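Local coordinates for protein Ps01740 (Pseudomonas sp. UW4, PDB 5UIF) that is a homologue of cis-3-chloroacrylic acid dehalogenase in the tautomerase superfamily and probably catalyses related dehalogenation or tautomerisation chemistry, at residues G10-S13 with E14-Q18; A82-D85 with V86-V90; T25-H28 with T29-T32. All coordinates share one frame; numbering follows the deposited sequence.

From the N terminus, strand 2-8 leads into contact 1, where a short loop turns into the start of helix 14-32. Contact 3 lies farther along the same helix, about 21 Å away between centres, on the way to strand 40-46. Contact 2 comes much later, on helix 73-91, which joins strands 61-68 and 98-105. All three are local and follow in series, so none nests in or crosses another. Their ties are lateral: Gln16 NE2 of contact 1 probably bonds to Val90 O of contact 2, while Ile27 CD1 of contact 3 packs on Ala82 CB. Through such touches the two helices of successive beta-alpha-beta units are joined at both places.

Contact 1: residues G10-S13 with E14-Q18; sequences GTLS and ERQRQ
Ser13 and Gln16 exchange two hydrogen bonds. Ser13 N donates to Gln16 OE1 (3.0 Å, N-H...O angle 148°), reaching a lone pair in the plane of the side-chain carbonyl, and Gln16 N donates in return to Ser13 OG at 3.3 Å. A weak hydrogen bond from Ser13 OG to Gln16 OE1 adds a third link. This is a capping box with Ser13 as N-cap, opening helix 14-32 after the loop from strand 2-8. Serine suits the place because its short hydroxyl, set between backbone N and carbonyl carbon (chi1 63°), stays within reach of an amide of the first turn, and glutamine, its chain extended beyond CG, is long enough to bring OE1 to Ser13 N. The first helical backbone bond follows, Arg17 N to Ser13 O at 3.1 Å. The Arg17 guanidinium lies with one face centred over that oxygen, CZ to Ser13 O being 3.4 Å, while its NE bonds to Gly49 O of the second subunit. Farther out, Leu12 CB rests 4.0 Å from Arg17 CG as the two chains pass at a slant. Leucine fits here because its branches meet Phe43 and Thr91, and Leu12 CD2 lies 4.1 Å from Gln16 CB.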
# COMPACT_ATOMS: atom_id res chain seq x y z
N GLY A 10 -15.53 7.35 8.61
CA GLY A 10 -16.21 8.00 9.71
C GLY A 10 -15.44 7.95 11.02
O GLY A 10 -15.88 8.51 12.03
N THR A 11 -14.29 7.29 11.00
CA THR A 11 -13.47 7.15 12.20
C THR A 11 -12.80 8.47 12.58
O THR A 11 -12.92 8.92 13.72
CB THR A 11 -12.37 6.08 12.01
OG1 THR A 11 -12.98 4.81 11.75
CG2 THR A 11 -11.51 5.98 13.26
N LEU A 12 -12.10 9.07 11.63
CA LEU A 12 -11.35 10.30 11.89
C LEU A 12 -12.05 11.54 11.37
O LEU A 12 -12.67 11.52 10.30
CB LEU A 12 -9.95 10.19 11.28
CG LEU A 12 -9.06 9.08 11.83
CD1 LEU A 12 -7.73 9.03 11.09
CD2 LEU A 12 -8.84 9.29 13.32
N SER A 13 -11.96 12.63 12.13
CA SER A 13 -12.48 13.92 11.70
C SER A 13 -11.36 14.74 11.07
O SER A 13 -10.25 14.25 10.91
CB SER A 13 -13.10 14.68 12.89
OG SER A 13 -12.11 14.97 13.87
N GLU A 14 -11.67 15.98 10.71
CA GLU A 14 -10.67 16.88 10.15
C GLU A 14 -9.64 17.23 11.22
O GLU A 14 -8.43 17.20 10.97
CB GLU A 14 -11.32 18.15 9.60
CG GLU A 14 -11.12 18.35 8.11
CD GLU A 14 -11.38 19.78 7.67
OE1 GLU A 14 -12.44 20.34 8.03
OE2 GLU A 14 -10.53 20.36 6.95
N ARG A 15 -10.14 17.57 12.40
CA ARG A 15 -9.28 17.95 13.52
C ARG A 15 -8.36 16.80 13.93
O ARG A 15 -7.20 17.02 14.29
CB ARG A 15 -10.14 18.41 14.71
CG ARG A 15 -9.74 17.80 16.04
CD ARG A 15 -10.76 18.10 17.12
NE ARG A 15 -12.05 17.49 16.82
CZ ARG A 15 -12.34 16.21 17.04
NH1 ARG A 15 -11.44 15.40 17.57
NH2 ARG A 15 -13.55 15.74 16.73
N GLN A 16 -8.88 15.58 13.86
CA GLN A 16 -8.12 14.41 14.25
C GLN A 16 -7.02 14.09 13.25
O GLN A 16 -5.91 13.72 13.64
CB GLN A 16 -9.04 13.20 14.43
CG GLN A 16 -9.83 13.22 15.73
CD GLN A 16 -10.78 12.05 15.85
OE1 GLN A 16 -11.53 11.74 14.93
NE2 GLN A 16 -10.74 11.38 17.00
N ARG A 17 -7.31 14.25 11.96
CA ARG A 17 -6.32 14.01 10.93
C ARG A 17 -5.21 15.06 11.00
O ARG A 17 -4.04 14.75 10.75
CB ARG A 17 -6.96 14.02 9.54
CG ARG A 17 -7.76 12.76 9.23
CD ARG A 17 -8.21 12.74 7.78
NE ARG A 17 -9.18 13.79 7.50
CZ ARG A 17 -10.50 13.64 7.58
NH1 ARG A 17 -11.01 12.47 7.93
NH2 ARG A 17 -11.31 14.65 7.30
N GLN A 18 -5.58 16.28 11.34
CA GLN A 18 -4.61 17.36 11.52
C GLN A 18 -3.70 17.06 12.70
O GLN A 18 -2.48 17.22 12.61
CB GLN A 18 -5.32 18.70 11.73
CG GLN A 18 -4.38 19.88 11.93
CD GLN A 18 -3.60 20.21 10.68
OE1 GLN A 18 -4.10 20.06 9.56
NE2 GLN A 18 -2.37 20.68 10.85

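Contact 2: residues A82-D85 with V86-V90; sequences AITD and VYMAV
Val86 N donates to Ala82 O at 3.0 Å with an N-H...O angle of 154°, and one residue on, Tyr87 N reaches Ile83 O at the same 3.0 Å. Met88 N to Thr84 O and Ala89 N to Asp85 O, each 3.2 Å, complete four successive i to i+4 bonds of helix 73-91; the last is the most bent, at 136°. The helix is the crossover of the beta-alpha-beta unit between strands 61-68 and 98-105. Side chains of the second segment lean back on these same carbonyls. Val86 holds CG2 beside its backbone N, anti to its carbonyl carbon, which lays that methyl near Ala82 O; its compact branches suit the neighbouring helix, where they meet Leu20 and Ser23. Met88 lays CG 3.4 Å from Thr84 O, and its flexible thioether passes with SD 4.4 Å from Thr84 CG2. Tyr87 touches Ile83 O through CB at 3.5 Å, after which its ring heads off to Ala61, Ile63 and Val98, a buried site for which a large aromatic is apt. The Thr84 hydroxyl turns back to Leu80 O, which satisfies it in a buried position. Because peptide groups supply every hydrogen bond between these two segments, the side chains are left to serve the faces of the helix, mostly hydrocarbon toward the sheet and charged at the exposed Asp85.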
# COMPACT_ATOMS: atom_id res chain seq x y z
N ALA A 82 5.29 5.36 19.93
CA ALA A 82 4.75 6.71 20.03
C ALA A 82 3.50 6.89 19.17
O ALA A 82 2.51 7.45 19.62
CB ALA A 82 5.81 7.72 19.65
N ILE A 83 3.56 6.41 17.93
CA ILE A 83 2.43 6.50 17.01
C ILE A 83 1.22 5.74 17.56
O ILE A 83 0.10 6.23 17.51
CB ILE A 83 2.80 5.95 15.62
CG1 ILE A 83 3.83 6.86 14.94
CG2 ILE A 83 1.56 5.83 14.74
CD1 ILE A 83 4.28 6.37 13.58
N THR A 84 1.47 4.54 18.08
CA THR A 84 0.41 3.71 18.64
C THR A 84 -0.26 4.37 19.84
O THR A 84 -1.49 4.41 19.93
CB THR A 84 0.95 2.33 19.06
OG1 THR A 84 1.65 1.73 17.96
CG2 THR A 84 -0.19 1.42 19.49
N ASP A 85 0.55 4.88 20.76
CA ASP A 85 0.04 5.56 21.95
C ASP A 85 -0.78 6.79 21.58
O ASP A 85 -1.83 7.05 22.18
CB ASP A 85 1.20 5.97 22.87
CG ASP A 85 1.75 4.80 23.66
OD1 ASP A 85 1.01 3.83 23.90
OD2 ASP A 85 2.94 4.86 24.04
N VAL A 86 -0.30 7.54 20.60
CA VAL A 86 -0.97 8.75 20.16
C VAL A 86 -2.33 8.46 19.52
O VAL A 86 -3.32 9.11 19.85
CB VAL A 86 -0.09 9.54 19.16
CG1 VAL A 86 -0.94 10.50 18.32
CG2 VAL A 86 1.01 10.29 19.90
N TYR A 87 -2.37 7.48 18.63
CA TYR A 87 -3.61 7.15 17.93
C TYR A 87 -4.70 6.68 18.89
O TYR A 87 -5.87 7.03 18.72
CB TYR A 87 -3.37 6.07 16.86
CG TYR A 87 -4.62 5.75 16.07
CD1 TYR A 87 -4.97 6.51 14.96
CD2 TYR A 87 -5.45 4.70 16.44
CE1 TYR A 87 -6.11 6.22 14.24
CE2 TYR A 87 -6.60 4.42 15.73
CZ TYR A 87 -6.92 5.18 14.63
OH TYR A 87 -8.06 4.89 13.91
N MET A 88 -4.32 5.89 19.88
CA MET A 88 -5.27 5.40 20.87
C MET A 88 -5.79 6.53 21.75
O MET A 88 -6.91 6.48 22.24
CB MET A 88 -4.64 4.31 21.74
CG MET A 88 -4.37 3.01 21.02
SD MET A 88 -3.65 1.76 22.11
CE MET A 88 -4.91 1.67 23.38
N ALA A 89 -4.97 7.56 21.93
CA ALA A 89 -5.35 8.70 22.75
C ALA A 89 -6.24 9.66 21.98
O ALA A 89 -7.14 10.28 22.55
CB ALA A 89 -4.11 9.42 23.25
N VAL A 90 -5.99 9.79 20.69
CA VAL A 90 -6.76 10.69 19.83
C VAL A 90 -8.12 10.09 19.50
O VAL A 90 -9.13 10.80 19.47
CB VAL A 90 -5.99 10.99 18.52
CG1 VAL A 90 -6.90 11.68 17.51
CG2 VAL A 90 -4.76 11.84 18.81

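Contact 3: residues T25-H28 with T29-T32; sequences TSIH and TRET
Thr32 grips the carbonyl oxygen of His28 twice: OG1 donates to His28 O at 2.7 Å and Thr32 N to the same oxygen at 3.0 Å, from opposite faces of the carbonyl plane. Both are i to i+4 links on helix 14-32, the crossover of the beta-alpha-beta unit between strands 2-8 and 40-46. The hydroxyl stands above the carbonyl plane, away from a lone pair, and also lies over the rim of the imidazole face. On that ring Thr32 CG2 makes a CH-pi contact, 3.9 Å from the centroid and 20° off the normal. A threonine suits both tasks, one branch bonding and the other packing. His28 CG is anti to the backbone N (chi1 -180°), which sets the ring beside its own carbonyl carbon, where Tyr3 OH bonds ND1 and Pro1, the N-terminal proline characteristic of the superfamily, packs against it. Were His28 an alanine, Tyr3 OH would probably lose this partner and Thr32 CG2 the ring face it rests on. One turn earlier, Thr29 N donates to Thr25 O at 3.0 Å, and Thr29 OG1 sits near both Thr25 O and Ser26 O. On another flank, Arg30 NE forms a salt bridge with Glu31 OE2 (2.9 Å), meeting the carboxylate on its anti side. This linkage helps to orient the guanidinium, one face of which is turned to Ile27, with Arg30 NH2 3.7 Å from Ile27 CG2.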
# COMPACT_ATOMS: atom_id res chain seq x y z
N THR A 25 4.55 13.47 12.31
CA THR A 25 5.66 14.25 11.77
C THR A 25 6.68 14.57 12.86
O THR A 25 7.88 14.39 12.66
CB THR A 25 5.17 15.57 11.14
OG1 THR A 25 4.15 15.28 10.18
CG2 THR A 25 6.32 16.29 10.45
N SER A 26 6.20 15.04 14.01
CA SER A 26 7.06 15.37 15.13
C SER A 26 7.83 14.16 15.64
O SER A 26 9.02 14.25 15.97
CB SER A 26 6.24 15.98 16.27
OG SER A 26 7.06 16.26 17.39
N ILE A 27 7.15 13.02 15.71
CA ILE A 27 7.76 11.78 16.19
C ILE A 27 8.86 11.31 15.25
O ILE A 27 9.92 10.86 15.69
CB ILE A 27 6.70 10.67 16.35
CG1 ILE A 27 5.70 11.05 17.45
CG2 ILE A 27 7.35 9.34 16.68
CD1 ILE A 27 4.44 10.22 17.44
N HIS A 28 8.62 11.41 13.95
CA HIS A 28 9.59 10.97 12.95
C HIS A 28 10.82 11.87 12.89
O HIS A 28 11.95 11.39 12.87
CB HIS A 28 8.94 10.89 11.57
CG HIS A 28 9.88 10.43 10.49
ND1 HIS A 28 10.07 9.10 10.19
CD2 HIS A 28 10.69 11.12 9.66
CE1 HIS A 28 10.95 8.99 9.22
NE2 HIS A 28 11.34 10.20 8.88
N THR A 29 10.59 13.18 12.85
CA THR A 29 11.67 14.15 12.74
C THR A 29 12.61 14.10 13.94
O THR A 29 13.78 14.47 13.84
CB THR A 29 11.14 15.59 12.59
OG1 THR A 29 10.28 15.90 13.70
CG2 THR A 29 10.36 15.74 11.29
N ARG A 30 12.09 13.65 15.08
CA ARG A 30 12.87 13.58 16.31
C ARG A 30 13.74 12.33 16.36
O ARG A 30 14.94 12.40 16.62
CB ARG A 30 11.94 13.61 17.52
CG ARG A 30 12.64 13.34 18.84
CD ARG A 30 11.63 13.08 19.94
NE ARG A 30 10.94 11.81 19.75
CZ ARG A 30 9.64 11.63 19.97
NH1 ARG A 30 8.88 12.63 20.38
NH2 ARG A 30 9.09 10.43 19.77
N GLU A 31 13.12 11.18 16.09
CA GLU A 31 13.80 9.89 16.23
C GLU A 31 14.81 9.63 15.11
O GLU A 31 15.81 8.95 15.31
CB GLU A 31 12.78 8.76 16.27
CG GLU A 31 11.84 8.81 17.47
CD GLU A 31 12.57 8.62 18.79
OE1 GLU A 31 13.63 7.96 18.80
OE2 GLU A 31 12.08 9.14 19.82
N THR A 32 14.54 10.18 13.93
CA THR A 32 15.40 9.95 12.77
C THR A 32 16.33 11.13 12.51
O THR A 32 17.41 10.96 11.94
CB THR A 32 14.57 9.67 11.50
OG1 THR A 32 13.87 10.86 11.12
CG2 THR A 32 13.58 8.55 11.75